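Local coordinates for protein peptide chain release factor subunit 1 (Aeropyrum pernix, PDB 3AGK) that probably directs the termination of protein synthesis on the archaeal ribosome in response to the stop codons UAA, UAG and UGA, at residues E330-A335 and A340-V345. Residues are numbered along the deposited sequence; the frame is centred on the assembly and turned at random.
Sequences EWVEKA and AQVIVV
A335 sets its methyl against the side chain of V342, with CB only 3.5 Å from V342 CG2, tighter than an ordinary carbon–carbon contact. V342 points toward the helix and spans its last turn with its two methyls. CG2, held anti to its own carbonyl carbon, takes A335, while CG1, anti to the backbone N (chi1 176°), reaches back to V332, where it lies 4.2 Å from V332 CG2. The two valines cross at about a right angle and meet through one methyl each, a looser touch than the one at A335. The single hydrogen bond between the segments lies where the chain turns from helix to strand: A340 N donates to A335 O at 3.1 Å, in the carbonyl plane and with an N-H...O angle of 152°. Beside it A335 CB and A340 CB lie 4.2 Å apart, and A335, the last residue of the helix, thus meets A340 as well as V342. S338, in the intervening turn, hydrogen-bonds through OG to K334 O. On the strand, Q341 points away from the helix. Further round the helix, W331 packs on helix 304-312 and on I321, carrying K334 NZ 4.0 Å above the centre of one ring face; A335 also touches L319. Strand 341-345, at the edge of its mixed sheet, pairs in parallel with strand 316-322. Helix 328-335 connects these two strands, and the apolar seam belongs to the second half of a beta-alpha-beta unit in eRF1 domain 3.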
loop_
_atom_site.group_PDB
_atom_site.type_symbol
_atom_site.label_atom_id
_atom_site.label_comp_id
_atom_site.label_asym_id
_atom_site.label_seq_id
_atom_site.Cartn_x
_atom_site.Cartn_y
_atom_site.Cartn_z
ATOM N N GLU A 330 -19.015 -0.599 -11.195
ATOM C CA GLU A 330 -20.047 -0.687 -12.218
ATOM C C GLU A 330 -19.437 -0.500 -13.591
ATOM O O GLU A 330 -19.657 -1.310 -14.488
ATOM C CB GLU A 330 -21.143 0.338 -11.974
ATOM C CG GLU A 330 -22.016 -0.010 -10.787
ATOM C CD GLU A 330 -23.096 1.013 -10.551
ATOM O OE1 GLU A 330 -23.514 1.173 -9.384
ATOM O OE2 GLU A 330 -23.520 1.664 -11.533
ATOM N N TRP A 331 -18.660 0.565 -13.752
ATOM C CA TRP A 331 -17.935 0.780 -14.999
ATOM C C TRP A 331 -16.960 -0.353 -15.333
ATOM O O TRP A 331 -16.740 -0.657 -16.506
ATOM C CB TRP A 331 -17.229 2.128 -14.979
ATOM C CG TRP A 331 -18.204 3.244 -14.968
ATOM C CD1 TRP A 331 -18.577 3.999 -13.900
ATOM C CD2 TRP A 331 -18.964 3.713 -16.081
ATOM N NE1 TRP A 331 -19.517 4.925 -14.279
ATOM C CE2 TRP A 331 -19.772 4.770 -15.616
ATOM C CE3 TRP A 331 -19.034 3.349 -17.433
ATOM C CZ2 TRP A 331 -20.641 5.465 -16.451
ATOM C CZ3 TRP A 331 -19.891 4.037 -18.261
ATOM C CH2 TRP A 331 -20.687 5.085 -17.768
ATOM N N VAL A 332 -16.396 -0.989 -14.311
ATOM C CA VAL A 332 -15.531 -2.147 -14.526
ATOM C C VAL A 332 -16.307 -3.305 -15.148
ATOM O O VAL A 332 -15.885 -3.887 -16.147
ATOM C CB VAL A 332 -14.862 -2.616 -13.223
ATOM C CG1 VAL A 332 -14.219 -3.973 -13.420
ATOM C CG2 VAL A 332 -13.825 -1.605 -12.768
ATOM N N GLU A 333 -17.441 -3.642 -14.548
ATOM C CA GLU A 333 -18.302 -4.674 -15.094
ATOM C C GLU A 333 -18.642 -4.337 -16.540
ATOM O O GLU A 333 -18.437 -5.150 -17.444
ATOM C CB GLU A 333 -19.581 -4.797 -14.260
ATOM C CG GLU A 333 -20.668 -5.691 -14.866
ATOM C CD GLU A 333 -20.361 -7.178 -14.754
ATOM O OE1 GLU A 333 -19.247 -7.531 -14.309
ATOM O OE2 GLU A 333 -21.240 -7.994 -15.113
ATOM N N LYS A 334 -19.156 -3.127 -16.752
ATOM C CA LYS A 334 -19.530 -2.675 -18.085
ATOM C C LYS A 334 -18.355 -2.794 -19.060
ATOM O O LYS A 334 -18.550 -3.075 -20.238
ATOM C CB LYS A 334 -20.065 -1.240 -18.030
ATOM C CG LYS A 334 -21.198 -1.040 -17.002
ATOM C CD LYS A 334 -21.667 0.423 -16.893
ATOM C CE LYS A 334 -22.537 0.669 -15.654
ATOM N NZ LYS A 334 -22.830 2.117 -15.445
ATOM N N ALA A 335 -17.134 -2.593 -18.567
ATOM C CA ALA A 335 -15.934 -2.703 -19.406
ATOM C C ALA A 335 -15.500 -4.154 -19.639
ATOM O O ALA A 335 -14.917 -4.473 -20.679
ATOM C CB ALA A 335 -14.790 -1.889 -18.820
ATOM N N ALA A 340 -13.399 -3.706 -23.243
ATOM C CA ALA A 340 -12.493 -2.587 -22.961
ATOM C C ALA A 340 -11.507 -2.897 -21.833
ATOM O O ALA A 340 -11.854 -3.517 -20.827
ATOM C CB ALA A 340 -13.282 -1.280 -22.667
ATOM N N GLN A 341 -10.265 -2.477 -22.006
ATOM C CA GLN A 341 -9.319 -2.587 -20.911
ATOM C C GLN A 341 -9.562 -1.481 -19.895
ATOM O O GLN A 341 -9.784 -0.319 -20.247
ATOM C CB GLN A 341 -7.883 -2.555 -21.403
ATOM C CG GLN A 341 -6.873 -2.823 -20.291
ATOM C CD GLN A 341 -7.235 -4.041 -19.437
ATOM O OE1 GLN A 341 -8.203 -4.019 -18.663
ATOM N NE2 GLN A 341 -6.449 -5.108 -19.574
ATOM N N VAL A 342 -9.541 -1.859 -18.628
ATOM C CA VAL A 342 -9.734 -0.905 -17.559
ATOM C C VAL A 342 -8.404 -0.445 -17.009
ATOM O O VAL A 342 -7.561 -1.260 -16.653
ATOM C CB VAL A 342 -10.506 -1.525 -16.404
ATOM C CG1 VAL A 342 -10.622 -0.525 -15.252
ATOM C CG2 VAL A 342 -11.880 -1.995 -16.889
ATOM N N ILE A 343 -8.224 0.869 -16.961
ATOM C CA ILE A 343 -7.128 1.483 -16.230
ATOM C C ILE A 343 -7.730 2.277 -15.066
ATOM O O ILE A 343 -8.434 3.277 -15.269
ATOM C CB ILE A 343 -6.318 2.454 -17.124
ATOM C CG1 ILE A 343 -5.710 1.726 -18.330
ATOM C CG2 ILE A 343 -5.246 3.190 -16.301
ATOM C CD1 ILE A 343 -4.577 0.755 -17.991
ATOM N N VAL A 344 -7.488 1.818 -13.848
ATOM C CA VAL A 344 -7.907 2.597 -12.694
ATOM C C VAL A 344 -6.862 3.667 -12.388
ATOM O O VAL A 344 -5.693 3.362 -12.192
ATOM C CB VAL A 344 -8.152 1.726 -11.451
ATOM C CG1 VAL A 344 -8.675 2.588 -10.316
ATOM C CG2 VAL A 344 -9.137 0.621 -11.765
ATOM N N VAL A 345 -7.294 4.921 -12.359
ATOM C CA VAL A 345 -6.390 6.033 -12.115
ATOM C C VAL A 345 -6.283 6.338 -10.622
ATOM O O VAL A 345 -7.247 6.791 -10.003
ATOM C CB VAL A 345 -6.824 7.294 -12.874
ATOM C CG1 VAL A 345 -5.924 8.483 -12.501
ATOM C CG2 VAL A 345 -6.825 7.027 -14.385
#